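Local coordinates for putative cathepsin d (Ixodes ricinus, PDB 5N7Q), which probably cleaves proteins as a pepsin-like aspartic endopeptidase of the A1 family, a tick cathepsin D captured here with the inhibitor pepstatin A, at residues Asp180-Lys183 with Gly184-Tyr188; Val317-Pro321 with Tyr322-Phe326. All blocks are in the same frame, centred on the assembly; numbering follows the deposited sequence.

Contact 1 of 2, residues Asp180-Lys183 with Gly184-Tyr188; sequences DHYK and GSITY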
loop_
_atom_site.group_PDB
_atom_site.type_symbol
_atom_site.label_atom_id
_atom_site.label_comp_id
_atom_site.label_asym_id
_atom_site.label_seq_id
_atom_site.Cartn_x
_atom_site.Cartn_y
_atom_site.Cartn_z
ATOM N N ASP A 180 11.779 15.349 8.781
ATOM C CA ASP A 180 12.896 15.172 7.876
ATOM C C ASP A 180 12.513 14.411 6.611
ATOM O O ASP A 180 13.330 14.308 5.701
ATOM C CB ASP A 180 14.110 14.600 8.607
ATOM C CG ASP A 180 14.720 15.597 9.611
ATOM O OD1 ASP A 180 14.647 16.830 9.326
ATOM O OD2 ASP A 180 15.213 15.136 10.678
ATOM N N HIS A 181 11.281 13.898 6.525
ATOM C CA HIS A 181 10.776 13.335 5.281
ATOM C C HIS A 181 9.827 14.216 4.513
ATOM O O HIS A 181 9.313 13.770 3.478
ATOM C CB HIS A 181 10.066 11.995 5.530
ATOM C CG HIS A 181 10.995 10.887 5.887
ATOM N ND1 HIS A 181 12.099 10.572 5.128
ATOM C CD2 HIS A 181 10.960 9.995 6.902
ATOM C CE1 HIS A 181 12.726 9.543 5.686
ATOM N NE2 HIS A 181 12.052 9.180 6.758
ATOM N N TYR A 182 9.606 15.458 4.928
ATOM C CA TYR A 182 8.719 16.322 4.162
ATOM C C TYR A 182 9.113 17.789 4.246
ATOM O O TYR A 182 9.834 18.195 5.173
ATOM C CB TYR A 182 7.241 16.095 4.530
ATOM C CG TYR A 182 6.734 16.796 5.786
ATOM C CD1 TYR A 182 6.251 18.112 5.740
ATOM C CD2 TYR A 182 6.673 16.139 7.010
ATOM C CE1 TYR A 182 5.749 18.729 6.881
ATOM C CE2 TYR A 182 6.191 16.762 8.143
ATOM C CZ TYR A 182 5.713 18.063 8.054
ATOM O OH TYR A 182 5.225 18.663 9.177
ATOM N N LYS A 183 8.656 18.552 3.267
ATOM C CA LYS A 183 8.856 20.009 3.270
ATOM C C LYS A 183 7.510 20.698 3.210
ATOM O O LYS A 183 6.499 20.131 2.771
ATOM C CB LYS A 183 9.794 20.460 2.149
ATOM C CG LYS A 183 9.470 19.995 0.763
ATOM C CD LYS A 183 10.556 20.473 -0.219
ATOM C CE LYS A 183 10.761 19.551 -1.409
ATOM N NZ LYS A 183 11.468 20.252 -2.534
ATOM N N GLY A 184 7.492 21.933 3.679
ATOM C CA GLY A 184 6.264 22.714 3.781
ATOM C C GLY A 184 5.426 22.272 4.973
ATOM O O GLY A 184 5.948 21.928 6.046
ATOM N N SER A 185 4.112 22.289 4.770
ATOM C CA SER A 185 3.114 21.993 5.794
ATOM C C SER A 185 2.235 20.844 5.329
ATOM O O SER A 185 2.003 20.671 4.122
ATOM C CB SER A 185 2.228 23.212 6.040
ATOM O OG SER A 185 1.440 23.510 4.897
ATOM N N ILE A 186 1.777 20.055 6.277
ATOM C CA ILE A 186 0.852 18.960 6.014
ATOM C C ILE A 186 -0.524 19.515 5.703
ATOM O O ILE A 186 -1.023 20.407 6.415
ATOM C CB ILE A 186 0.776 18.019 7.234
ATOM C CG1 ILE A 186 2.107 17.302 7.453
ATOM C CG2 ILE A 186 -0.238 16.918 6.997
ATOM C CD1 ILE A 186 2.301 16.760 8.853
ATOM N N THR A 187 -1.129 18.970 4.649
ATOM C CA THR A 187 -2.583 19.139 4.382
ATOM C C THR A 187 -3.358 17.920 4.841
ATOM O O THR A 187 -3.073 16.816 4.381
ATOM C CB THR A 187 -2.807 19.321 2.874
ATOM O OG1 THR A 187 -2.112 20.496 2.450
ATOM C CG2 THR A 187 -4.279 19.503 2.556
ATOM N N TYR A 188 -4.346 18.123 5.725
ATOM C CA TYR A 188 -5.164 17.023 6.212
ATOM C C TYR A 188 -6.493 16.962 5.484
ATOM O O TYR A 188 -7.023 17.989 5.061
ATOM C CB TYR A 188 -5.373 17.152 7.722
ATOM C CG TYR A 188 -4.157 16.757 8.533
ATOM C CD1 TYR A 188 -3.817 15.429 8.676
ATOM C CD2 TYR A 188 -3.355 17.721 9.150
ATOM C CE1 TYR A 188 -2.703 15.037 9.407
ATOM C CE2 TYR A 188 -2.229 17.351 9.893
ATOM C CZ TYR A 188 -1.919 16.005 10.036
ATOM O OH TYR A 188 -0.819 15.608 10.753
HETATM O O HOH W 1 2.968 20.305 9.009
HETATM O O HOH W 2 4.095 20.115 1.842
#
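Y182 packs against I186, four residues further on, in a local surface contact within the loop that leads from strand 170-174 into strand 187-190. The CG1-CD1 branch of I186 does the touching. Its CG1 lies over one face of the Y182 ring, 4.2 Å from the centroid and 27° off the ring normal, which qualifies as a CH-pi contact, and the two side chains cross at about a right angle. Beyond CG1, I186 CD1 reaches the phenol end and comes within 3.5 Å of Y182 OH. The chi1 of Y182, 81°, sets CG between the backbone N and the carbonyl carbon, a position from which the ring reaches I186. At the ring edge, near its plane, G184 O approaches Y182 CE1 at 3.3 Å. A positive phi (77°) at G184 marks the bend. In the pepsin-like fold this chain enters the six-stranded interdomain sheet: K183 and T187 make backbone hydrogen bonds with E337 and F335 of strand 332-337, and Y182 and I186 both rest on A336. Two waters span the bend. One lies 2.8 Å from Y182 OH and accepts a hydrogen bond from I186 N at 3.0 Å, tying the phenol end to the backbone beside its apolar partner. The other lies 2.6 Å from K183 O and 3.1 Å from S185 O, and may not donate to both at once.

Contact 2 of 2, residues Val317-Pro321 with Tyr322-Phe326; sequences VFLGP and YYTIF
The turn from helix 316-319 into strand 322-327, close to the predicted catalytic residue D227, brings F318 and L319 against Y322 and T324. Y322 N donates to F318 O at 3.2 Å, with an N-H...O angle of 141° and the donor in the carbonyl plane; this i to i+4 bond spans L319, G320 and P321. On the same pair, Y322 CD2 sits over the centre of the F318 ring, 3.9 Å from CZ, while the planes meet obliquely at 37°. The chi1 of F318, -167°, sets CG anti to the backbone N, which brings one ring face against Y322 CD2. P321 CB adds a contact 4.0 Å from Y322 CD2, and Y322 OH is held by S280 O. Further along, L319 CD2 presses on T324 OG1 at 3.2 Å. That hydroxyl donates to Y322 O at 3.0 Å from above the carbonyl plane, which fixes its rotation beside the leucine methyl. The side chain of L319 is about 5 Å from that of D227, so the packing borders the predicted active site. A short helix leading through a short connection into a strand of the interdomain sheet is the arrangement found at this point in pepsin-like aspartic proteases.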
loop_
_atom_site.group_PDB
_atom_site.type_symbol
_atom_site.label_atom_id
_atom_site.label_comp_id
_atom_site.label_asym_id
_atom_site.label_seq_id
_atom_site.Cartn_x
_atom_site.Cartn_y
_atom_site.Cartn_z
ATOM N N VAL A 317 2.540 5.390 -6.632
ATOM C CA VAL A 317 2.783 6.520 -7.553
ATOM C C VAL A 317 2.519 7.879 -6.888
ATOM O O VAL A 317 3.259 8.844 -7.106
ATOM C CB VAL A 317 1.936 6.355 -8.838
ATOM C CG1 VAL A 317 1.739 7.678 -9.551
ATOM C CG2 VAL A 317 2.570 5.317 -9.728
ATOM N N PHE A 318 1.464 7.950 -6.066
ATOM C CA PHE A 318 1.110 9.165 -5.304
ATOM C C PHE A 318 1.823 9.268 -3.968
ATOM O O PHE A 318 2.305 10.351 -3.584
ATOM C CB PHE A 318 -0.420 9.237 -5.065
ATOM C CG PHE A 318 -0.912 10.558 -4.571
ATOM C CD1 PHE A 318 -1.206 11.579 -5.461
ATOM C CD2 PHE A 318 -1.075 10.802 -3.221
ATOM C CE1 PHE A 318 -1.658 12.798 -5.016
ATOM C CE2 PHE A 318 -1.504 12.039 -2.771
ATOM C CZ PHE A 318 -1.818 13.023 -3.648
ATOM N N LEU A 319 1.920 8.146 -3.266
ATOM C CA LEU A 319 2.393 8.144 -1.884
ATOM C C LEU A 319 3.911 8.247 -1.792
ATOM O O LEU A 319 4.447 8.457 -0.710
ATOM C CB LEU A 319 1.883 6.860 -1.178
ATOM C CG LEU A 319 0.359 6.692 -1.108
ATOM C CD1 LEU A 319 0.036 5.288 -0.589
ATOM C CD2 LEU A 319 -0.278 7.769 -0.263
ATOM N N GLY A 320 4.611 8.128 -2.907
ATOM C CA GLY A 320 6.040 8.463 -2.968
ATOM C C GLY A 320 6.331 9.951 -2.937
ATOM O O GLY A 320 7.077 10.434 -2.077
ATOM N N PRO A 321 5.773 10.711 -3.892
ATOM C CA PRO A 321 6.054 12.169 -3.893
ATOM C C PRO A 321 5.370 12.921 -2.743
ATOM O O PRO A 321 5.764 14.051 -2.435
ATOM C CB PRO A 321 5.553 12.641 -5.285
ATOM C CG PRO A 321 4.681 11.548 -5.776
ATOM C CD PRO A 321 5.207 10.274 -5.183
ATOM N N TYR A 322 4.362 12.296 -2.133
ATOM C CA TYR A 322 3.657 12.886 -0.991
ATOM C C TYR A 322 3.769 11.985 0.226
ATOM O O TYR A 322 3.185 10.913 0.279
ATOM C CB TYR A 322 2.217 13.237 -1.377
ATOM C CG TYR A 322 2.254 14.247 -2.521
ATOM C CD1 TYR A 322 2.694 15.537 -2.297
ATOM C CD2 TYR A 322 2.006 13.882 -3.836
ATOM C CE1 TYR A 322 2.837 16.441 -3.320
ATOM C CE2 TYR A 322 2.140 14.776 -4.871
ATOM C CZ TYR A 322 2.581 16.054 -4.606
ATOM O OH TYR A 322 2.697 16.961 -5.649
ATOM N N TYR A 323 4.594 12.410 1.178
ATOM C CA TYR A 323 4.690 11.793 2.497
ATOM C C TYR A 323 3.298 11.792 3.152
ATOM O O TYR A 323 2.578 12.788 3.061
ATOM C CB TYR A 323 5.649 12.617 3.325
ATOM C CG TYR A 323 6.027 12.064 4.676
ATOM C CD1 TYR A 323 6.685 10.831 4.790
ATOM C CD2 TYR A 323 5.784 12.769 5.837
ATOM C CE1 TYR A 323 7.057 10.323 6.016
ATOM C CE2 TYR A 323 6.151 12.270 7.068
ATOM C CZ TYR A 323 6.807 11.062 7.173
ATOM O OH TYR A 323 7.194 10.582 8.395
ATOM N N THR A 324 2.912 10.666 3.759
ATOM C CA THR A 324 1.531 10.482 4.144
ATOM C C THR A 324 1.465 10.084 5.597
ATOM O O THR A 324 2.180 9.202 6.058
ATOM C CB THR A 324 0.824 9.454 3.285
ATOM O OG1 THR A 324 0.946 9.836 1.906
ATOM C CG2 THR A 324 -0.642 9.382 3.584
ATOM N N ILE A 325 0.578 10.761 6.305
ATOM C CA ILE A 325 0.313 10.568 7.730
ATOM C C ILE A 325 -1.063 9.921 7.863
ATOM O O ILE A 325 -2.057 10.461 7.389
ATOM C CB ILE A 325 0.302 11.899 8.503
ATOM C CG1 ILE A 325 1.674 12.613 8.460
ATOM C CG2 ILE A 325 -0.025 11.641 9.961
ATOM C CD1 ILE A 325 1.989 13.319 7.157
ATOM N N PHE A 326 -1.108 8.760 8.523
ATOM C CA PHE A 326 -2.329 8.000 8.771
ATOM C C PHE A 326 -2.629 8.161 10.275
ATOM O O PHE A 326 -1.938 7.590 11.116
ATOM C CB PHE A 326 -2.113 6.541 8.400
ATOM C CG PHE A 326 -1.839 6.311 6.948
ATOM C CD1 PHE A 326 -0.533 6.428 6.439
ATOM C CD2 PHE A 326 -2.864 5.942 6.104
ATOM C CE1 PHE A 326 -0.297 6.215 5.081
ATOM C CE2 PHE A 326 -2.627 5.727 4.752
ATOM C CZ PHE A 326 -1.334 5.845 4.252
#

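How the contacts relate
Contact 1 precedes contact 2 along the chain, and their centres lie 10 Å apart on the same side of the molecule. Strand 332-337 joins them: it pairs antiparallel with strand 187-190, which contact 1 enters, and with strand 322-327, which contact 2 enters. The two also touch directly, with H181 CB 3.5 Å from Y323 CE1, Y182 CD2 3.7 Å from Y323 CD2 and I186 CD1 3.8 Å from I325 CD1. Contact 1 covers part of the Y323 and I325 side of strand 322-327, whereas contact 2 is buried and reaches toward the predicted active site. Together they run from the surface edge at strand 187-190 toward the predicted active site near L319.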